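Local atomic coordinates of fructooligosaccharide ABC transporter substrate-binding protein FusA (Streptococcus pneumoniae, PDB entry 5G5Y), a protein that captures short- and long-chain fructooligosaccharides, with a preference for tetrasaccharides and larger, and serves as the solute-binding component of the FusABC-MsmK import system. Residues D193-F198 with D205-L210; H133-M138 with E410-Y415; N443-R448 with D464-E469. One frame throughout, in Å; residues are numbered along the deposited sequence.

Contact 1 (D193-F198 with D205-L210)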
loop_
_atom_site.group_PDB
_atom_site.type_symbol
_atom_site.label_atom_id
_atom_site.label_comp_id
_atom_site.label_asym_id
_atom_site.label_seq_id
_atom_site.Cartn_x
_atom_site.Cartn_y
_atom_site.Cartn_z
ATOM N N ASP A 193 10.777 8.596 1.466
ATOM C CA ASP A 193 11.982 8.565 0.661
ATOM C C ASP A 193 11.899 9.530 -0.531
ATOM O O ASP A 193 10.807 9.839 -0.984
ATOM C CB ASP A 193 12.213 7.140 0.132
ATOM C CG ASP A 193 13.578 6.986 -0.515
ATOM O OD1 ASP A 193 14.565 7.381 0.151
ATOM O OD2 ASP A 193 13.699 6.578 -1.702
ATOM N N PHE A 194 13.056 9.922 -1.090
ATOM C CA PHE A 194 13.143 10.853 -2.194
ATOM C C PHE A 194 12.980 10.241 -3.595
ATOM O O PHE A 194 13.011 10.981 -4.577
ATOM C CB PHE A 194 14.487 11.671 -2.162
ATOM C CG PHE A 194 15.730 10.824 -2.210
ATOM C CD1 PHE A 194 16.159 10.234 -3.389
ATOM C CD2 PHE A 194 16.445 10.560 -1.052
ATOM C CE1 PHE A 194 17.288 9.421 -3.406
ATOM C CE2 PHE A 194 17.574 9.749 -1.080
ATOM C CZ PHE A 194 18.006 9.200 -2.262
ATOM N N LYS A 195 12.869 8.912 -3.704
ATOM C CA LYS A 195 13.021 8.223 -5.003
ATOM C C LYS A 195 11.974 8.670 -6.056
ATOM O O LYS A 195 12.228 8.559 -7.271
ATOM C CB LYS A 195 13.087 6.688 -4.856
ATOM C CG LYS A 195 11.766 6.036 -4.428
ATOM C CD LYS A 195 11.787 4.509 -4.503
ATOM C CE LYS A 195 12.920 3.852 -3.712
ATOM N NZ LYS A 195 12.688 3.997 -2.241
ATOM N N PHE A 196 10.835 9.215 -5.613
ATOM C CA PHE A 196 9.884 9.885 -6.517
ATOM C C PHE A 196 10.540 10.812 -7.580
ATOM O O PHE A 196 10.106 10.881 -8.759
ATOM C CB PHE A 196 8.837 10.667 -5.684
ATOM C CG PHE A 196 7.875 11.438 -6.514
ATOM C CD1 PHE A 196 6.809 10.789 -7.144
ATOM C CD2 PHE A 196 8.073 12.777 -6.737
ATOM C CE1 PHE A 196 5.931 11.482 -7.959
ATOM C CE2 PHE A 196 7.201 13.481 -7.565
ATOM C CZ PHE A 196 6.133 12.827 -8.174
ATOM N N LEU A 197 11.599 11.514 -7.191
ATOM C CA LEU A 197 12.229 12.496 -8.092
ATOM C C LEU A 197 13.043 11.841 -9.210
ATOM O O LEU A 197 13.365 12.509 -10.190
ATOM C CB LEU A 197 13.151 13.460 -7.329
ATOM C CG LEU A 197 12.453 14.475 -6.398
ATOM C CD1 LEU A 197 13.477 15.437 -5.804
ATOM C CD2 LEU A 197 11.350 15.260 -7.106
ATOM N N PHE A 198 13.398 10.566 -9.074
ATOM C CA PHE A 198 14.254 9.918 -10.084
ATOM C C PHE A 198 13.648 9.904 -11.482
ATOM O O PHE A 198 14.400 9.915 -12.471
ATOM C CB PHE A 198 14.654 8.496 -9.649
ATOM C CG PHE A 198 15.857 8.475 -8.722
ATOM C CD1 PHE A 198 16.094 9.512 -7.795
ATOM C CD2 PHE A 198 16.772 7.434 -8.787
ATOM C CE1 PHE A 198 17.210 9.484 -6.955
ATOM C CE2 PHE A 198 17.886 7.399 -7.954
ATOM C CZ PHE A 198 18.105 8.425 -7.033
ATOM N N ASP A 205 12.016 5.142 -10.276
ATOM C CA ASP A 205 12.290 4.133 -9.247
ATOM C C ASP A 205 11.063 3.896 -8.357
ATOM O O ASP A 205 10.175 4.739 -8.255
ATOM C CB ASP A 205 13.487 4.583 -8.400
ATOM C CG ASP A 205 14.079 3.465 -7.532
ATOM O OD1 ASP A 205 13.971 2.262 -7.927
ATOM O OD2 ASP A 205 14.669 3.803 -6.445
ATOM N N ASN A 206 11.023 2.750 -7.691
ATOM C CA ASN A 206 10.010 2.525 -6.662
ATOM C C ASN A 206 10.573 1.559 -5.638
ATOM O O ASN A 206 11.710 1.100 -5.811
ATOM C CB ASN A 206 8.700 2.048 -7.273
ATOM C CG ASN A 206 8.837 0.763 -8.061
ATOM O OD1 ASN A 206 9.560 -0.164 -7.665
ATOM N ND2 ASN A 206 8.098 0.666 -9.158
ATOM N N ASP A 207 9.806 1.256 -4.595
ATOM C CA ASP A 207 10.335 0.430 -3.482
ATOM C C ASP A 207 10.687 -0.988 -3.894
ATOM O O ASP A 207 11.448 -1.625 -3.195
ATOM C CB ASP A 207 9.373 0.450 -2.284
ATOM C CG ASP A 207 9.384 1.780 -1.547
ATOM O OD1 ASP A 207 10.311 2.603 -1.796
ATOM O OD2 ASP A 207 8.480 2.019 -0.707
ATOM N N ASP A 208 10.124 -1.494 -4.993
ATOM C CA ASP A 208 10.521 -2.807 -5.550
ATOM C C ASP A 208 11.687 -2.719 -6.551
ATOM O O ASP A 208 12.166 -3.741 -7.023
ATOM C CB ASP A 208 9.358 -3.444 -6.301
ATOM C CG ASP A 208 8.146 -3.687 -5.415
ATOM O OD1 ASP A 208 8.299 -4.218 -4.307
ATOM O OD2 ASP A 208 7.019 -3.332 -5.825
ATOM N N HIS A 209 12.113 -1.497 -6.891
ATOM C CA HIS A 209 13.051 -1.233 -7.987
ATOM C C HIS A 209 12.642 -1.955 -9.268
ATOM O O HIS A 209 13.493 -2.476 -9.993
ATOM C CB HIS A 209 14.483 -1.586 -7.609
ATOM C CG HIS A 209 14.923 -1.014 -6.303
ATOM N ND1 HIS A 209 14.913 0.340 -6.044
ATOM C CD2 HIS A 209 15.357 -1.611 -5.170
ATOM C CE1 HIS A 209 15.273 0.546 -4.789
ATOM N NE2 HIS A 209 15.567 -0.616 -4.245
ATOM N N LEU A 210 11.342 -2.024 -9.512
ATOM C CA LEU A 210 10.833 -2.772 -10.652
ATOM C C LEU A 210 9.648 -2.073 -11.294
ATOM O O LEU A 210 8.615 -1.871 -10.645
ATOM C CB LEU A 210 10.435 -4.168 -10.205
ATOM C CG LEU A 210 10.305 -5.210 -11.292
ATOM C CD1 LEU A 210 11.679 -5.688 -11.737
ATOM C CD2 LEU A 210 9.510 -6.393 -10.748
HETATM O O HOH W 1 10.895 7.777 -9.586
#
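K195 reaches over the loop 205-210 and ends on D207, its NZ lying 2.8 Å from D207 OD1 in a salt bridge that meets the oxygen nearly head-on along its C-O bond. The same ammonium group salt-bridges D193 OD2 at 2.8 Å and hydrogen-bonds Y447 OH, so three oxygens grip it and fix its rotation. D193 OD2 also takes the backbone N-H of K195 from the other face of its carboxylate, closing an Asx turn. The lysine begins with CG wedged between its backbone N and carbonyl carbon (chi1 70°) and folds again at its last two torsions, which turns NZ back over D193.

Packing is tight along the lysine methylenes: CD of K195 sits 3.4 Å from C of N206, and CE 3.2 Å from D205 OD2. That carboxylate pairs instead with the histidine of its own loop. H209 ND1 donates to the syn lone pair of D205 OD1 at 2.9 Å, almost straight (171°) and in the ring plane, while T221 binds the same oxygen. D205 may still contribute to balancing the lysine charge at longer range. N206 to H209 form a type I turn, followed by L210, whose N donates to N206 OD1 and whose O accepts from N206 ND2.

Elsewhere the fit is looser. F198 CB approaches D205 CB only at 4.3 Å, and a water joins K195 O (2.8 Å) to D205 N (2.9 Å). D207 is partly exposed, close to a bound glycerol and to the substrate-binding N191. Helix 225-239 backs F198 and D205, helix 429-455 supplies R450 to D193, strand 264-269 packs on F194 and L197, and the loop runs on into strand 210-212.

Contact 2 (H133-M138 with E410-Y415)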
loop_
_atom_site.group_PDB
_atom_site.type_symbol
_atom_site.label_atom_id
_atom_site.label_comp_id
_atom_site.label_asym_id
_atom_site.label_seq_id
_atom_site.Cartn_x
_atom_site.Cartn_y
_atom_site.Cartn_z
ATOM N N HIS A 133 -2.630 4.283 -4.573
ATOM C CA HIS A 133 -1.366 3.624 -4.380
ATOM C C HIS A 133 -0.281 3.943 -5.402
ATOM O O HIS A 133 0.881 3.627 -5.155
ATOM C CB HIS A 133 -1.585 2.122 -4.329
ATOM C CG HIS A 133 -2.494 1.718 -3.233
ATOM N ND1 HIS A 133 -2.129 1.788 -1.905
ATOM C CD2 HIS A 133 -3.782 1.316 -3.256
ATOM C CE1 HIS A 133 -3.148 1.385 -1.163
ATOM N NE2 HIS A 133 -4.171 1.130 -1.961
ATOM N N SER A 134 -0.639 4.615 -6.499
ATOM C CA SER A 134 0.267 4.831 -7.626
ATOM C C SER A 134 1.535 5.598 -7.265
ATOM O O SER A 134 2.591 5.350 -7.863
ATOM C CB SER A 134 -0.455 5.530 -8.783
ATOM O OG SER A 134 -1.464 4.700 -9.347
ATOM N N VAL A 135 1.415 6.537 -6.314
ATOM C CA VAL A 135 2.563 7.304 -5.789
ATOM C C VAL A 135 2.424 7.229 -4.298
ATOM O O VAL A 135 1.340 7.534 -3.777
ATOM C CB VAL A 135 2.516 8.776 -6.245
ATOM C CG1 VAL A 135 3.651 9.640 -5.649
ATOM C CG2 VAL A 135 2.650 8.810 -7.744
ATOM N N ASN A 136 3.474 6.790 -3.615
ATOM C CA ASN A 136 3.459 6.707 -2.153
ATOM C C ASN A 136 4.206 7.874 -1.494
ATOM O O ASN A 136 3.679 8.495 -0.559
ATOM C CB ASN A 136 3.929 5.334 -1.671
ATOM C CG ASN A 136 5.405 5.045 -1.988
ATOM O OD1 ASN A 136 5.903 5.335 -3.060
ATOM N ND2 ASN A 136 6.082 4.444 -1.057
ATOM N N ASP A 137 5.388 8.201 -2.021
ATOM C CA ASP A 137 6.257 9.219 -1.456
ATOM C C ASP A 137 6.151 10.577 -2.166
ATOM O O ASP A 137 7.093 11.031 -2.810
ATOM C CB ASP A 137 7.715 8.745 -1.410
ATOM C CG ASP A 137 8.334 8.542 -2.776
ATOM O OD1 ASP A 137 7.662 8.036 -3.693
ATOM O OD2 ASP A 137 9.530 8.912 -2.936
ATOM N N MET A 138 5.008 11.225 -2.006
ATOM C CA MET A 138 4.738 12.515 -2.642
ATOM C C MET A 138 5.698 13.569 -2.083
ATOM O O MET A 138 6.043 13.520 -0.895
ATOM C CB MET A 138 3.295 12.973 -2.395
ATOM C CG MET A 138 2.266 12.095 -3.016
ATOM S SD MET A 138 0.541 12.555 -2.746
ATOM C CE MET A 138 0.480 14.263 -3.252
ATOM N N GLU A 410 -4.563 15.237 -10.595
ATOM C CA GLU A 410 -4.174 16.591 -11.025
ATOM C C GLU A 410 -2.673 16.682 -11.359
ATOM O O GLU A 410 -2.318 17.192 -12.419
ATOM C CB GLU A 410 -4.465 17.580 -9.889
ATOM C CG GLU A 410 -4.029 19.023 -10.102
ATOM C CD GLU A 410 -4.473 19.976 -8.974
ATOM O OE1 GLU A 410 -5.019 19.527 -7.924
ATOM O OE2 GLU A 410 -4.228 21.192 -9.124
ATOM N N TYR A 411 -1.822 16.154 -10.475
ATOM C CA TYR A 411 -0.370 16.354 -10.593
ATOM C C TYR A 411 0.389 15.238 -11.310
ATOM O O TYR A 411 1.389 15.513 -11.973
ATOM C CB TYR A 411 0.243 16.561 -9.212
ATOM C CG TYR A 411 -0.141 17.892 -8.619
ATOM C CD1 TYR A 411 0.487 19.072 -9.044
ATOM C CD2 TYR A 411 -1.149 17.995 -7.651
ATOM C CE1 TYR A 411 0.116 20.313 -8.528
ATOM C CE2 TYR A 411 -1.517 19.236 -7.122
ATOM C CZ TYR A 411 -0.863 20.387 -7.537
ATOM O OH TYR A 411 -1.209 21.640 -6.974
ATOM N N TYR A 412 -0.039 13.992 -11.136
ATOM C CA TYR A 412 0.826 12.841 -11.499
ATOM C C TYR A 412 0.342 11.994 -12.666
ATOM O O TYR A 412 1.128 11.584 -13.520
ATOM C CB TYR A 412 1.044 11.943 -10.311
ATOM C CG TYR A 412 1.548 12.576 -9.060
ATOM C CD1 TYR A 412 2.536 13.559 -9.081
ATOM C CD2 TYR A 412 1.056 12.171 -7.833
ATOM C CE1 TYR A 412 2.991 14.145 -7.927
ATOM C CE2 TYR A 412 1.545 12.707 -6.652
ATOM C CZ TYR A 412 2.525 13.683 -6.701
ATOM O OH TYR A 412 2.987 14.240 -5.526
ATOM N N VAL A 413 -0.950 11.691 -12.696
ATOM C CA VAL A 413 -1.489 10.836 -13.727
ATOM C C VAL A 413 -1.111 11.210 -15.177
ATOM O O VAL A 413 -0.729 10.320 -15.936
ATOM C CB VAL A 413 -2.987 10.646 -13.535
ATOM C CG1 VAL A 413 -3.645 9.982 -14.753
ATOM C CG2 VAL A 413 -3.205 9.806 -12.277
ATOM N N PRO A 414 -1.121 12.510 -15.536
ATOM C CA PRO A 414 -0.724 12.880 -16.892
ATOM C C PRO A 414 0.689 12.445 -17.311
ATOM O O PRO A 414 0.957 12.306 -18.519
ATOM C CB PRO A 414 -0.840 14.415 -16.895
ATOM C CG PRO A 414 -1.816 14.737 -15.811
ATOM C CD PRO A 414 -1.573 13.693 -14.759
ATOM N N TYR A 415 1.557 12.192 -16.323
ATOM C CA TYR A 415 2.953 11.851 -16.556
ATOM C C TYR A 415 3.277 10.363 -16.309
ATOM O O TYR A 415 4.422 10.000 -16.445
ATOM C CB TYR A 415 3.826 12.725 -15.683
ATOM C CG TYR A 415 3.507 14.165 -15.928
ATOM C CD1 TYR A 415 3.802 14.741 -17.161
ATOM C CD2 TYR A 415 2.849 14.926 -14.976
ATOM C CE1 TYR A 415 3.453 16.032 -17.445
ATOM C CE2 TYR A 415 2.513 16.256 -15.241
ATOM C CZ TYR A 415 2.809 16.784 -16.479
ATOM O OH TYR A 415 2.520 18.080 -16.747
#
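The ring of Y412 is the flat group on which V135 and M138 converge. One of its faces is lined by CB of the preceding residue, Y411, 3.7 Å above the plane and offset toward the rim. M138 occupies the edge: its CG lies near the ring plane, 3.8 Å from CE2 and 3.4 Å from the hydroxyl OH of Y412. The sulfur follows, 5.4 Å from the ring centroid and 85° off the ring normal, an edge-on Met-aromatic contact. A bend at the last torsion of M138 (chi3 53°) curls CE back to 3.4 Å from Y412 OH.

V135 crosses the tyrosine at about a right angle; its CG2, oblique to the ring, touches CD2 of Y412 at 3.7 Å, and CG1 reaches CE2. The F196 ring also meets Y412, at about 60°, while V284 of strand 282-284 touches both Y412 and M138. About two turns earlier on the helix, R404 NH1 hydrogen-bonds V135 O.

All three side chains are buried and meet through methyls, methylenes, sulfur, ring and the Y412 hydroxyl oxygen, which here meets carbon. Dispersion and hydrophobic burial thus join the C-terminal part of helix 399-412 to the loop entering strand 138-142.

Contact 3 (N443-R448 with D464-E469)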
loop_
_atom_site.group_PDB
_atom_site.type_symbol
_atom_site.label_atom_id
_atom_site.label_comp_id
_atom_site.label_asym_id
_atom_site.label_seq_id
_atom_site.Cartn_x
_atom_site.Cartn_y
_atom_site.Cartn_z
ATOM N N ASN A 443 18.906 -5.929 -1.244
ATOM C CA ASN A 443 18.105 -4.727 -0.957
ATOM C C ASN A 443 18.864 -3.712 -0.121
ATOM O O ASN A 443 18.946 -2.518 -0.490
ATOM C CB ASN A 443 16.746 -5.070 -0.337
ATOM C CG ASN A 443 15.771 -5.637 -1.367
ATOM O OD1 ASN A 443 16.090 -5.709 -2.555
ATOM N ND2 ASN A 443 14.589 -6.023 -0.923
ATOM N N ASP A 444 19.443 -4.160 0.981
ATOM C CA ASP A 444 20.208 -3.268 1.859
ATOM C C ASP A 444 21.444 -2.746 1.140
ATOM O O ASP A 444 21.800 -1.597 1.316
ATOM C CB ASP A 444 20.605 -3.950 3.183
ATOM C CG ASP A 444 19.394 -4.207 4.133
ATOM O OD1 ASP A 444 18.411 -3.459 4.098
ATOM O OD2 ASP A 444 19.438 -5.165 4.947
ATOM N N TYR A 445 22.063 -3.576 0.308
ATOM C CA TYR A 445 23.230 -3.159 -0.513
ATOM C C TYR A 445 22.898 -2.005 -1.468
ATOM O O TYR A 445 23.650 -1.028 -1.609
ATOM C CB TYR A 445 23.778 -4.366 -1.298
ATOM C CG TYR A 445 24.851 -4.021 -2.284
ATOM C CD1 TYR A 445 26.149 -3.713 -1.860
ATOM C CD2 TYR A 445 24.588 -3.993 -3.643
ATOM C CE1 TYR A 445 27.131 -3.380 -2.779
ATOM C CE2 TYR A 445 25.552 -3.658 -4.565
ATOM C CZ TYR A 445 26.838 -3.339 -4.127
ATOM O OH TYR A 445 27.806 -2.995 -5.060
ATOM N N ILE A 446 21.772 -2.128 -2.155
ATOM C CA ILE A 446 21.321 -1.072 -3.050
ATOM C C ILE A 446 21.192 0.278 -2.291
ATOM O O ILE A 446 21.671 1.329 -2.756
ATOM C CB ILE A 446 19.982 -1.454 -3.716
ATOM C CG1 ILE A 446 20.220 -2.537 -4.776
ATOM C CG2 ILE A 446 19.305 -0.227 -4.352
ATOM C CD1 ILE A 446 18.976 -3.256 -5.174
ATOM N N TYR A 447 20.567 0.250 -1.130
ATOM C CA TYR A 447 20.419 1.481 -0.348
ATOM C C TYR A 447 21.742 1.953 0.260
ATOM O O TYR A 447 21.956 3.139 0.381
ATOM C CB TYR A 447 19.330 1.358 0.694
ATOM C CG TYR A 447 17.906 1.418 0.115
ATOM C CD1 TYR A 447 17.528 2.386 -0.814
ATOM C CD2 TYR A 447 16.944 0.494 0.500
ATOM C CE1 TYR A 447 16.229 2.416 -1.340
ATOM C CE2 TYR A 447 15.651 0.517 -0.013
ATOM C CZ TYR A 447 15.301 1.493 -0.930
ATOM O OH TYR A 447 14.022 1.541 -1.422
ATOM N N ARG A 448 22.603 1.038 0.659
ATOM C CA ARG A 448 23.904 1.441 1.205
ATOM C C ARG A 448 24.714 2.211 0.150
ATOM O O ARG A 448 25.235 3.282 0.432
ATOM C CB ARG A 448 24.695 0.240 1.714
ATOM C CG ARG A 448 26.038 0.660 2.338
ATOM C CD ARG A 448 26.826 -0.496 2.936
ATOM N NE ARG A 448 27.305 -1.510 1.993
ATOM C CZ ARG A 448 28.409 -1.434 1.240
ATOM N NH1 ARG A 448 29.180 -0.342 1.216
ATOM N NH2 ARG A 448 28.749 -2.480 0.480
ATOM N N ASP A 464 30.100 0.665 -12.466
ATOM C CA ASP A 464 30.261 -0.607 -13.200
ATOM C C ASP A 464 30.461 -1.789 -12.246
ATOM O O ASP A 464 29.811 -2.843 -12.415
ATOM C CB ASP A 464 31.380 -0.537 -14.262
ATOM C CG ASP A 464 30.961 0.204 -15.527
ATOM O OD1 ASP A 464 29.770 0.579 -15.689
ATOM O OD2 ASP A 464 31.841 0.409 -16.393
ATOM N N ASP A 465 31.276 -1.617 -11.207
ATOM C CA ASP A 465 31.452 -2.725 -10.236
ATOM C C ASP A 465 30.174 -3.015 -9.431
ATOM O O ASP A 465 29.922 -4.146 -9.017
ATOM C CB ASP A 465 32.576 -2.459 -9.236
ATOM C CG ASP A 465 33.974 -2.644 -9.835
ATOM O OD1 ASP A 465 34.115 -3.170 -10.938
ATOM O OD2 ASP A 465 34.946 -2.251 -9.170
ATOM N N TYR A 466 29.402 -1.969 -9.162
ATOM C CA TYR A 466 28.131 -2.125 -8.462
ATOM C C TYR A 466 27.183 -2.991 -9.253
ATOM O O TYR A 466 26.580 -3.880 -8.695
ATOM C CB TYR A 466 27.525 -0.758 -8.185
ATOM C CG TYR A 466 26.012 -0.642 -8.030
ATOM C CD1 TYR A 466 25.403 -0.855 -6.794
ATOM C CD2 TYR A 466 25.217 -0.201 -9.094
ATOM C CE1 TYR A 466 24.018 -0.692 -6.614
ATOM C CE2 TYR A 466 23.844 -0.028 -8.930
ATOM C CZ TYR A 466 23.249 -0.266 -7.694
ATOM O OH TYR A 466 21.924 -0.051 -7.522
ATOM N N LYS A 467 27.053 -2.725 -10.547
ATOM C CA LYS A 467 26.213 -3.568 -11.393
ATOM C C LYS A 467 26.707 -5.022 -11.421
ATOM O O LYS A 467 25.899 -5.938 -11.343
ATOM C CB LYS A 467 26.115 -3.013 -12.806
ATOM C CG LYS A 467 25.335 -1.713 -12.864
ATOM C CD LYS A 467 25.021 -1.290 -14.296
ATOM C CE LYS A 467 26.258 -0.935 -15.113
ATOM N NZ LYS A 467 25.827 -0.665 -16.506
ATOM N N LYS A 468 28.023 -5.223 -11.437
ATOM C CA LYS A 468 28.581 -6.572 -11.329
ATOM C C LYS A 468 28.211 -7.271 -10.010
ATOM O O LYS A 468 27.960 -8.482 -9.975
ATOM C CB LYS A 468 30.123 -6.533 -11.455
ATOM C CG LYS A 468 30.629 -6.135 -12.830
ATOM C CD LYS A 468 32.161 -6.194 -12.831
ATOM C CE LYS A 468 32.793 -5.545 -14.053
ATOM N NZ LYS A 468 32.006 -5.822 -15.278
ATOM N N GLU A 469 28.211 -6.507 -8.926
ATOM C CA GLU A 469 27.858 -7.017 -7.611
ATOM C C GLU A 469 26.367 -7.449 -7.583
ATOM O O GLU A 469 26.029 -8.482 -7.042
ATOM C CB GLU A 469 28.131 -5.943 -6.560
ATOM C CG GLU A 469 28.498 -6.474 -5.245
ATOM C CD GLU A 469 29.790 -7.309 -5.256
ATOM O OE1 GLU A 469 30.709 -7.150 -6.076
ATOM O OE2 GLU A 469 29.874 -8.074 -4.337
HETATM O O HOH W 2 21.658 2.084 -5.480
#
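Y445 extends its ring across the gap to helix 464-469 and lodges its hydroxyl against the helix surface. Its OH lies 3.5 Å from Y466 CA and 3.3 Å from E469 CB, van der Waals contacts of the oxygen with two residues about a turn apart. The tyrosine rings lie near parallel, with planes at 26°, but are slid so far apart, 5.8 Å between centroids, that they barely overlap. They touch through CE2 of Y445 and CD1 of Y466, at 3.6 Å. The E469 methylenes complete this first shell: a bend at chi2 turns the carboxylate off, leaving CG beside CZ of Y445 and OE1 in a salt bridge with K472.

Both rings are thrown toward the opposite helix by their first torsion, CG lying anti to the backbone N (173° in Y445). Further along the Y466 ring, its OH comes within 4.1 Å of CG1 of I446 and is tied through a water to the backbone of the facing helix. This water donates to I446 O at 2.8 Å and to Y466 OH at 3.0 Å. The hydroxyl is hydrogen-bonded to A222 O, beside D223 in the D219-N224 segment that binds a calcium ion, so the second shell fixes the buried ring at its polar end.

The two segments run antiparallel at 171°, their axes 11.6 Å apart, a spacing filled by the tyrosines. Helices 429-455 and 459-472 form a helical hairpin. W453 of the first packs edge-to-face with Y466, W463 of the second lies against the same ring, and L470 fills in beside Y445 and I446.

Contact 2 opens first along the chain, at 133-138, and closes at 410-415 after contact 1 has come and gone; contact 3 follows, from helix 429-455 to helix 459-472. Contact 1 lies between the others, its centre 12 Å from contact 2 and 15 Å from contact 3, whose own centres are 27 Å apart. D137 OD2 probably accepts a hydrogen bond from F196 N, linking contacts 1 and 2, and H209 NE2 packs against I446 CG2 at 3.8 Å, linking 1 and 3. A continuous path therefore runs from the strand 138-142 region, near substrate-binding N191 and W270, to the helical hairpin near the F220-D223 calcium site.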